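Local coordinates for protein UDP-N-Acetylenolpyruvylglucosamine Reductase (Thermus caldophilus, PDB 2GQT) that reduces UDP-N-acetylenolpyruvylglucosamine to UDP-N-acetylmuramate with a bound FAD and NADPH, a step in building the peptidoglycan of the bacterial cell wall, at residues Y14-G18 / K195-C199; L51-D55 / R243-L248; A91-S97 / K174-L178. Residue numbers count along the deposited sequence, not the author numbering.

Contact 1 (Y14-G18 / K195-C199). With FAD (flavin-adenine dinucleotide), chain C.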
loop_
_atom_site.group_PDB
_atom_site.type_symbol
_atom_site.label_atom_id
_atom_site.label_comp_id
_atom_site.label_asym_id
_atom_site.label_seq_id
_atom_site.Cartn_x
_atom_site.Cartn_y
_atom_site.Cartn_z
ATOM N N TYR A 14 5.039 -5.139 11.066
ATOM C CA TYR A 14 4.706 -5.439 9.663
ATOM C C TYR A 14 3.973 -4.306 8.977
ATOM O O TYR A 14 3.363 -4.503 7.926
ATOM C CB TYR A 14 3.849 -6.696 9.580
ATOM C CG TYR A 14 4.617 -7.938 9.918
ATOM C CD1 TYR A 14 4.792 -8.321 11.240
ATOM C CD2 TYR A 14 5.179 -8.729 8.919
ATOM C CE1 TYR A 14 5.507 -9.453 11.566
ATOM C CE2 TYR A 14 5.896 -9.869 9.237
ATOM C CZ TYR A 14 6.054 -10.222 10.564
ATOM O OH TYR A 14 6.760 -11.350 10.906
ATOM N N THR A 15 4.009 -3.130 9.586
ATOM C CA THR A 15 3.373 -1.954 9.017
ATOM C C THR A 15 4.373 -0.824 9.037
ATOM O O THR A 15 5.216 -0.728 9.944
ATOM C CB THR A 15 2.086 -1.545 9.773
ATOM O OG1 THR A 15 2.383 -1.272 11.153
ATOM C CG2 THR A 15 1.019 -2.630 9.671
ATOM N N THR A 16 4.288 0.035 8.030
ATOM C CA THR A 16 5.231 1.134 7.944
ATOM C C THR A 16 5.013 2.135 9.098
ATOM O O THR A 16 5.972 2.737 9.585
ATOM C CB THR A 16 5.228 1.781 6.544
ATOM O OG1 THR A 16 3.905 2.187 6.203
ATOM C CG2 THR A 16 5.733 0.794 5.492
ATOM N N LEU A 17 3.773 2.267 9.570
ATOM C CA LEU A 17 3.461 3.094 10.743
ATOM C C LEU A 17 4.062 2.562 12.058
ATOM O O LEU A 17 4.404 3.337 12.949
ATOM C CB LEU A 17 1.947 3.274 10.882
ATOM C CG LEU A 17 1.422 4.239 11.942
ATOM C CD1 LEU A 17 2.056 5.619 11.802
ATOM C CD2 LEU A 17 -0.083 4.336 11.843
ATOM N N GLY A 18 4.170 1.244 12.188
ATOM C CA GLY A 18 4.804 0.641 13.363
ATOM C C GLY A 18 3.895 0.495 14.565
ATOM O O GLY A 18 4.367 0.496 15.707
ATOM N N LYS A 195 8.953 8.060 7.149
ATOM C CA LYS A 195 8.308 7.305 8.251
ATOM C C LYS A 195 6.812 7.646 8.329
ATOM O O LYS A 195 6.464 8.813 8.518
ATOM C CB LYS A 195 8.990 7.531 9.617
ATOM C CG LYS A 195 8.977 8.976 10.140
ATOM C CD LYS A 195 9.988 9.158 11.255
ATOM C CE LYS A 195 10.481 10.591 11.344
ATOM N NZ LYS A 195 11.529 10.732 12.394
ATOM N N SER A 196 5.939 6.643 8.172
ATOM C CA SER A 196 4.476 6.842 8.218
ATOM C C SER A 196 3.684 5.690 7.597
ATOM O O SER A 196 4.246 4.654 7.245
ATOM C CB SER A 196 4.094 8.120 7.474
ATOM O OG SER A 196 4.347 7.974 6.084
ATOM N N ALA A 197 2.371 5.889 7.469
ATOM C CA ALA A 197 1.531 5.067 6.598
ATOM C C ALA A 197 1.117 5.903 5.378
ATOM O O ALA A 197 0.061 5.684 4.772
ATOM C CB ALA A 197 0.316 4.548 7.348
ATOM N N GLY A 198 1.971 6.859 5.021
ATOM C CA GLY A 198 1.700 7.770 3.913
ATOM C C GLY A 198 0.652 8.780 4.310
ATOM O O GLY A 198 0.382 8.958 5.499
ATOM N N CYS A 199 0.054 9.431 3.319
ATOM C CA CYS A 199 -0.983 10.429 3.565
ATOM C C CYS A 199 -2.079 9.863 4.477
ATOM O O CYS A 199 -2.727 8.866 4.136
ATOM C CB CYS A 199 -1.567 10.934 2.242
ATOM S SG CYS A 199 -0.444 11.982 1.260
HETATM P PA FAD C . -1.150 -2.892 2.706
HETATM O O1A FAD C . -1.045 -1.624 3.445
HETATM O O2A FAD C . -0.468 -4.106 3.208
HETATM O O5B FAD C . -2.670 -3.277 2.463
HETATM C C5B FAD C . -3.573 -2.286 1.959
HETATM C C4B FAD C . -4.845 -2.947 1.475
HETATM O O4B FAD C . -4.525 -3.792 0.351
HETATM C C3B FAD C . -5.523 -3.851 2.515
HETATM O O3B FAD C . -6.930 -3.808 2.276
HETATM C C2B FAD C . -4.967 -5.225 2.160
HETATM O O2B FAD C . -5.830 -6.281 2.583
HETATM C C1B FAD C . -4.954 -5.145 0.649
HETATM N N9A FAD C . -4.023 -6.070 -0.029
HETATM C C8A FAD C . -2.690 -6.127 0.123
HETATM N N7A FAD C . -2.202 -7.075 -0.680
HETATM C C5A FAD C . -3.221 -7.604 -1.366
HETATM C C6A FAD C . -3.352 -8.621 -2.319
HETATM N N6A FAD C . -2.306 -9.309 -2.795
HETATM N N1A FAD C . -4.582 -8.900 -2.794
HETATM C C2A FAD C . -5.663 -8.241 -2.352
HETATM N N3A FAD C . -5.598 -7.277 -1.437
HETATM C C4A FAD C . -4.385 -6.964 -0.941
HETATM N N1 FAD C . -0.423 5.618 -1.920
HETATM C C2 FAD C . -0.695 6.178 -3.150
HETATM O O2 FAD C . -1.703 5.848 -3.759
HETATM N N3 FAD C . 0.162 7.138 -3.681
HETATM C C4 FAD C . 1.314 7.538 -3.015
HETATM O O4 FAD C . 2.056 8.384 -3.523
HETATM C C4X FAD C . 1.585 6.958 -1.777
HETATM N N5 FAD C . 2.724 7.337 -1.069
HETATM C C5X FAD C . 3.022 6.701 0.143
HETATM C C6 FAD C . 4.200 7.037 0.811
HETATM C C7 FAD C . 4.537 6.417 2.010
HETATM C C7M FAD C . 5.843 6.796 2.719
HETATM C C8 FAD C . 3.675 5.455 2.546
HETATM C C8M FAD C . 4.026 4.764 3.871
HETATM C C9 FAD C . 2.495 5.126 1.883
HETATM C C9A FAD C . 2.154 5.741 0.678
HETATM N N10 FAD C . 0.968 5.417 -0.002
HETATM C C10 FAD C . 0.714 6.006 -1.239
HETATM C "C1'" FAD C . -0.039 4.484 0.567
HETATM C "C2'" FAD C . 0.279 3.013 0.253
HETATM O "O2'" FAD C . 1.665 2.855 -0.109
HETATM C "C3'" FAD C . -0.581 2.459 -0.884
HETATM O "O3'" FAD C . -1.965 2.502 -0.509
HETATM C "C4'" FAD C . -0.169 1.031 -1.266
HETATM O "O4'" FAD C . -0.848 0.650 -2.464
HETATM C "C5'" FAD C . -0.459 0.001 -0.177
HETATM O "O5'" FAD C . 0.159 -1.219 -0.589
HETATM P P FAD C . 0.681 -2.248 0.514
HETATM O O1P FAD C . 1.213 -3.412 -0.220
HETATM O O2P FAD C . 1.522 -1.581 1.530
HETATM O O3P FAD C . -0.732 -2.668 1.152
#
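Ser196 gives up the most surface here, 54 of the 167 Å² buried in total, and it does so through its backbone, because its CA-to-CB bond points away from 14-18. Its carbonyl accepts the one hydrogen bond between the two loops, from Thr16 OG1 to Ser196 O at 2.7 Å. Thr16, with chi1 near +60° and CB directed toward 195-199, brings the hydroxyl to that oxygen, and its backbone also bonds to Gly48. Leu17 N lies 3.4 Å from Ser196 O as well, but the angle is too poor for a bond. Leu17 instead adds an apolar contact, CB to Ala197 CB at 4.1 Å, and its side chain continues onto Leu52 of strand 51-53. Each loop is held in shape locally: Thr15 OG1 accepts from Gly18 N at 3.3 Å in an ST motif, and Ser196 OG accepts from Gly198 N at 2.8 Å in an ST turn. FAD C8M sits 3.5 Å from Thr16 OG1, 3.4 Å from Ser196 O and 3.2 Å from Gly198 N. At Gly198 phi is positive, and a CB would fall 2.4 Å from FAD C9. The next residue, Cys199, is probably the proton donor of the reaction. The arrangement belongs to the flavin site of a MurB reductase: two loops far apart in sequence meet at the C8M methyl of the isoalloxazine, next to this probable catalytic residue.

Contact 2 (L51-D55 / R243-L248)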
loop_
_atom_site.group_PDB
_atom_site.type_symbol
_atom_site.label_atom_id
_atom_site.label_comp_id
_atom_site.label_asym_id
_atom_site.label_seq_id
_atom_site.Cartn_x
_atom_site.Cartn_y
_atom_site.Cartn_z
ATOM N N LEU A 51 -1.981 0.685 6.254
ATOM C CA LEU A 51 -2.741 0.131 7.376
ATOM C C LEU A 51 -2.497 0.829 8.696
ATOM O O LEU A 51 -1.348 1.049 9.096
ATOM C CB LEU A 51 -2.419 -1.354 7.569
ATOM C CG LEU A 51 -2.802 -2.276 6.407
ATOM C CD1 LEU A 51 -2.371 -3.692 6.705
ATOM C CD2 LEU A 51 -4.288 -2.240 6.107
ATOM N N LEU A 52 -3.597 1.153 9.363
ATOM C CA LEU A 52 -3.583 1.497 10.777
ATOM C C LEU A 52 -4.180 0.306 11.536
ATOM O O LEU A 52 -5.383 0.089 11.519
ATOM C CB LEU A 52 -4.393 2.775 11.027
ATOM C CG LEU A 52 -4.651 3.182 12.481
ATOM C CD1 LEU A 52 -3.368 3.226 13.286
ATOM C CD2 LEU A 52 -5.385 4.508 12.553
ATOM N N VAL A 53 -3.322 -0.489 12.158
ATOM C CA VAL A 53 -3.769 -1.686 12.860
ATOM C C VAL A 53 -3.892 -1.358 14.330
ATOM O O VAL A 53 -2.952 -0.857 14.937
ATOM C CB VAL A 53 -2.810 -2.876 12.641
ATOM C CG1 VAL A 53 -3.332 -4.110 13.380
ATOM C CG2 VAL A 53 -2.657 -3.160 11.148
ATOM N N LEU A 54 -5.070 -1.631 14.885
ATOM C CA LEU A 54 -5.357 -1.300 16.272
ATOM C C LEU A 54 -4.584 -2.191 17.239
ATOM O O LEU A 54 -4.067 -3.256 16.866
ATOM C CB LEU A 54 -6.873 -1.268 16.524
ATOM C CG LEU A 54 -7.615 -0.224 15.665
ATOM C CD1 LEU A 54 -9.013 0.039 16.167
ATOM C CD2 LEU A 54 -6.851 1.097 15.544
ATOM N N ASP A 55 -4.485 -1.730 18.479
ATOM C CA ASP A 55 -3.623 -2.361 19.463
ATOM C C ASP A 55 -4.092 -3.764 19.830
ATOM O O ASP A 55 -3.292 -4.571 20.290
ATOM C CB ASP A 55 -3.512 -1.468 20.699
ATOM C CG ASP A 55 -2.902 -0.106 20.383
ATOM O OD1 ASP A 55 -1.827 -0.070 19.737
ATOM O OD2 ASP A 55 -3.500 0.930 20.770
ATOM N N ARG A 243 1.163 4.023 20.277
ATOM C CA ARG A 243 0.102 3.038 20.223
ATOM C C ARG A 243 -0.908 3.500 19.189
ATOM O O ARG A 243 -1.036 4.707 18.937
ATOM C CB ARG A 243 -0.573 2.897 21.585
ATOM C CG ARG A 243 0.328 2.343 22.686
ATOM C CD ARG A 243 0.896 3.443 23.569
ATOM N NE ARG A 243 -0.123 4.032 24.440
ATOM C CZ ARG A 243 -0.422 3.590 25.662
ATOM N NH1 ARG A 243 0.216 2.545 26.178
ATOM N NH2 ARG A 243 -1.365 4.193 26.373
ATOM N N ALA A 244 -1.628 2.554 18.592
ATOM C CA ALA A 244 -2.679 2.900 17.638
ATOM C C ALA A 244 -3.713 3.838 18.258
ATOM O O ALA A 244 -4.252 4.704 17.573
ATOM C CB ALA A 244 -3.348 1.655 17.081
ATOM N N LYS A 245 -3.969 3.672 19.558
ATOM C CA LYS A 245 -4.888 4.540 20.301
ATOM C C LYS A 245 -4.484 6.016 20.212
ATOM O O LYS A 245 -5.338 6.899 20.079
ATOM C CB LYS A 245 -4.970 4.077 21.762
ATOM C CG LYS A 245 -5.537 5.083 22.738
ATOM C CD LYS A 245 -5.726 4.472 24.107
ATOM C CE LYS A 245 -4.414 4.231 24.821
ATOM N NZ LYS A 245 -4.667 4.008 26.275
ATOM N N ASP A 246 -3.179 6.260 20.284
ATOM C CA ASP A 246 -2.620 7.610 20.186
ATOM C C ASP A 246 -2.810 8.182 18.791
ATOM O O ASP A 246 -3.170 9.347 18.637
ATOM C CB ASP A 246 -1.128 7.605 20.495
ATOM C CG ASP A 246 -0.814 7.014 21.840
ATOM O OD1 ASP A 246 -1.480 7.403 22.819
ATOM O OD2 ASP A 246 0.110 6.170 21.914
ATOM N N VAL A 247 -2.544 7.360 17.780
ATOM C CA VAL A 247 -2.757 7.755 16.394
ATOM C C VAL A 247 -4.232 8.118 16.167
ATOM O O VAL A 247 -4.520 9.165 15.583
ATOM C CB VAL A 247 -2.306 6.650 15.416
ATOM C CG1 VAL A 247 -2.634 7.055 13.988
ATOM C CG2 VAL A 247 -0.818 6.372 15.582
ATOM N N LEU A 248 -5.156 7.270 16.626
ATOM C CA LEU A 248 -6.598 7.547 16.465
ATOM C C LEU A 248 -7.024 8.827 17.170
ATOM O O LEU A 248 -7.834 9.587 16.648
ATOM C CB LEU A 248 -7.462 6.385 16.964
ATOM C CG LEU A 248 -7.549 5.108 16.119
ATOM C CD1 LEU A 248 -8.272 4.041 16.919
ATOM C CD2 LEU A 248 -8.234 5.333 14.769
#
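Two backbone amides of the first helical turn are bound by a single carboxylate: Ala244 N donates to Asp55 OD1 at 2.9 Å and Lys245 N to Asp55 OD2 at 3.0 Å, with N-H...O angles of 152° and 151°. Asp55, from a remote part of the chain, thus binds two amides at the N-terminus of helix 244-257, whose N-cap residue is Arg243. Amides at a helix start lack acceptors within the helix, which explains why the negative group settles there. A second carboxylate works from inside the turn, as Arg243 N donates to Asp246 OD2 at 2.9 Å; Arg243 NE forms a salt bridge with the same Asp246 OD2 at 3.3 Å, its hydrogen bond being weak. Beyond these bonds, strand 51-53 and helix 244-248 pass 9.2 Å apart between axes, at 121° between their N-to-C directions. Leu52 points toward the helix and packs across one turn of it: CD1 lies 4.1 Å from Ala244 CB and 4.0 Å from Val247 CG1, and CD2 lies 3.7 Å from Leu248 CD2. The strand also pairs in parallel with 265-267, through backbone bonds of Leu52 to Glu265 and Trp267, and Leu51 touches FAD. The small Ala244 allows close approach, its CB being 3.3 Å from Val53 O. Further along the helix, Leu54 CD2 meets Leu248 CD1 at 3.5 Å.

Contact 3 (A91-S97 / K174-L178)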
loop_
_atom_site.group_PDB
_atom_site.type_symbol
_atom_site.label_atom_id
_atom_site.label_comp_id
_atom_site.label_asym_id
_atom_site.label_seq_id
_atom_site.Cartn_x
_atom_site.Cartn_y
_atom_site.Cartn_z
ATOM N N ALA A 91 12.308 -1.689 -14.132
ATOM C CA ALA A 91 11.784 -1.220 -15.400
ATOM C C ALA A 91 12.747 -0.210 -16.019
ATOM O O ALA A 91 13.077 -0.320 -17.199
ATOM C CB ALA A 91 10.413 -0.624 -15.221
ATOM N N ALA A 92 13.229 0.748 -15.234
ATOM C CA ALA A 92 14.223 1.710 -15.729
ATOM C C ALA A 92 15.458 0.988 -16.276
ATOM O O ALA A 92 15.924 1.304 -17.368
ATOM C CB ALA A 92 14.614 2.683 -14.630
ATOM N N ARG A 93 15.974 0.017 -15.530
ATOM C CA ARG A 93 17.146 -0.754 -15.951
ATOM C C ARG A 93 16.912 -1.452 -17.286
ATOM O O ARG A 93 17.841 -1.585 -18.091
ATOM C CB ARG A 93 17.513 -1.795 -14.901
ATOM C CG ARG A 93 18.166 -1.229 -13.680
ATOM C CD ARG A 93 18.415 -2.299 -12.646
ATOM N NE ARG A 93 18.733 -1.652 -11.388
ATOM C CZ ARG A 93 17.978 -1.685 -10.297
ATOM N NH1 ARG A 93 16.858 -2.394 -10.265
ATOM N NH2 ARG A 93 18.364 -1.017 -9.216
ATOM N N ALA A 94 15.674 -1.881 -17.519
ATOM C CA ALA A 94 15.304 -2.613 -18.728
ATOM C C ALA A 94 14.934 -1.698 -19.889
ATOM O O ALA A 94 14.637 -2.181 -20.986
ATOM C CB ALA A 94 14.149 -3.568 -18.444
ATOM N N GLY A 95 14.925 -0.387 -19.659
ATOM C CA GLY A 95 14.492 0.556 -20.690
ATOM C C GLY A 95 13.012 0.403 -20.974
ATOM O O GLY A 95 12.559 0.536 -22.115
ATOM N N LEU A 96 12.253 0.123 -19.914
ATOM C CA LEU A 96 10.813 -0.037 -20.016
ATOM C C LEU A 96 10.079 1.038 -19.220
ATOM O O LEU A 96 10.253 1.187 -18.005
ATOM C CB LEU A 96 10.389 -1.430 -19.559
ATOM C CG LEU A 96 10.847 -2.561 -20.486
ATOM C CD1 LEU A 96 10.601 -3.911 -19.829
ATOM C CD2 LEU A 96 10.151 -2.462 -21.850
ATOM N N SER A 97 9.265 1.797 -19.932
ATOM C CA SER A 97 8.532 2.916 -19.374
ATOM C C SER A 97 7.102 2.518 -19.011
ATOM O O SER A 97 6.484 1.678 -19.672
ATOM C CB SER A 97 8.536 4.060 -20.385
ATOM O OG SER A 97 7.823 5.184 -19.923
ATOM N N LYS A 174 16.696 4.515 -21.391
ATOM C CA LYS A 174 16.865 4.467 -19.942
ATOM C C LYS A 174 17.030 5.868 -19.354
ATOM O O LYS A 174 16.419 6.189 -18.333
ATOM C CB LYS A 174 18.036 3.550 -19.548
ATOM C CG LYS A 174 18.300 3.470 -18.048
ATOM C CD LYS A 174 19.347 2.420 -17.682
ATOM C CE LYS A 174 19.741 2.508 -16.206
ATOM N NZ LYS A 174 18.602 2.241 -15.291
ATOM N N GLU A 175 17.834 6.707 -20.001
ATOM C CA GLU A 175 18.077 8.056 -19.492
ATOM C C GLU A 175 16.790 8.892 -19.424
ATOM O O GLU A 175 16.627 9.705 -18.510
ATOM C CB GLU A 175 19.173 8.765 -20.298
ATOM C CG GLU A 175 18.815 9.048 -21.757
ATOM C CD GLU A 175 18.030 10.340 -21.939
ATOM O OE1 GLU A 175 18.345 11.331 -21.245
ATOM O OE2 GLU A 175 17.099 10.364 -22.774
ATOM N N GLU A 176 15.883 8.685 -20.381
ATOM C CA GLU A 176 14.597 9.390 -20.407
ATOM C C GLU A 176 13.712 8.927 -19.245
ATOM O O GLU A 176 13.099 9.747 -18.562
ATOM C CB GLU A 176 13.855 9.177 -21.730
ATOM C CG GLU A 176 12.537 9.972 -21.812
ATOM C CD GLU A 176 11.768 9.793 -23.118
ATOM O OE1 GLU A 176 12.215 9.037 -23.998
ATOM O OE2 GLU A 176 10.696 10.423 -23.258
ATOM N N ILE A 177 13.637 7.614 -19.045
ATOM C CA ILE A 177 12.886 7.036 -17.935
ATOM C C ILE A 177 13.387 7.625 -16.615
ATOM O O ILE A 177 12.592 8.045 -15.759
ATOM C CB ILE A 177 12.987 5.503 -17.950
ATOM C CG1 ILE A 177 12.336 4.953 -19.221
ATOM C CG2 ILE A 177 12.316 4.914 -16.719
ATOM C CD1 ILE A 177 12.612 3.494 -19.482
ATOM N N LEU A 178 14.710 7.699 -16.467
ATOM C CA LEU A 178 15.315 8.237 -15.250
ATOM C C LEU A 178 15.048 9.729 -15.062
ATOM O O LEU A 178 14.868 10.194 -13.930
ATOM C CB LEU A 178 16.814 7.910 -15.195
ATOM C CG LEU A 178 17.218 6.494 -14.738
ATOM C CD1 LEU A 178 16.759 6.173 -13.317
ATOM C CD2 LEU A 178 16.763 5.396 -15.660
#
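Helix 84-93 ends in a Schellman motif, recognised by the positive phi of Gly95 (67°) and by two bonds back into the last turn: Leu96 N to Ala91 O at 2.9 Å and Gly95 N to Ala92 O at 3.0 Å. The chain then enters strand 96-97, and the first turn of helix 174-187 lies beside this change of direction, with the CA atoms of Gly95 and Lys174 4.6 Å apart. No hydrogen bond links the two segments, so the 313 Å² they bury is a matter of van der Waals contact. Ile177, with 86 Å² covered, points its CB toward the turn and reaches the backbone with CD1, 3.5 Å from Gly95 C and 3.4 Å from Leu96 N; its CG2 lies 3.8 Å from Ala92 CB. Leu178 CD2 touches the same Ala92 CB at 3.6 Å. At the solvent-facing margin, the aliphatic part of Lys174 crosses the helix end, CG being 3.3 Å from Ala92 O, and carries NZ to 3.4 Å from Arg93 CA. The guanidinium of Arg93 has its salt bridge elsewhere, with Glu90, and Ser97 OG bonds to Glu100. The Ser97-Lys170 backbone bond belongs to the antiparallel pairing of 96-97 with 161-171, and Gly95 bonds to Arg172 just beyond it. What results is a helix-to-strand turn leading into an antiparallel sheet, covered by the N-terminal turn of a helix that follows the partner strand.

Overall arrangement
Contacts 1 and 2 adjoin, their centres 11 Å apart, and touch where Leu17 CD2 meets Leu52 CD1 at 3.8 Å; strand 51-53 is thus packed against loop 14-18 as well as helix 244-257. Along the chain they cross, in the order 14-18, 51-55, 195-199, 243-248, so early segments are joined twice to the C-terminal part, close to FAD. Contact 3 is nested inside both loops. Its centre is 28 Å from that of contact 1 and 39 Å from that of contact 2, across the chain's centre from the latter. There it joins the FAD-binding region to helix 174-187, which leads toward loop 195-199 at the flavin.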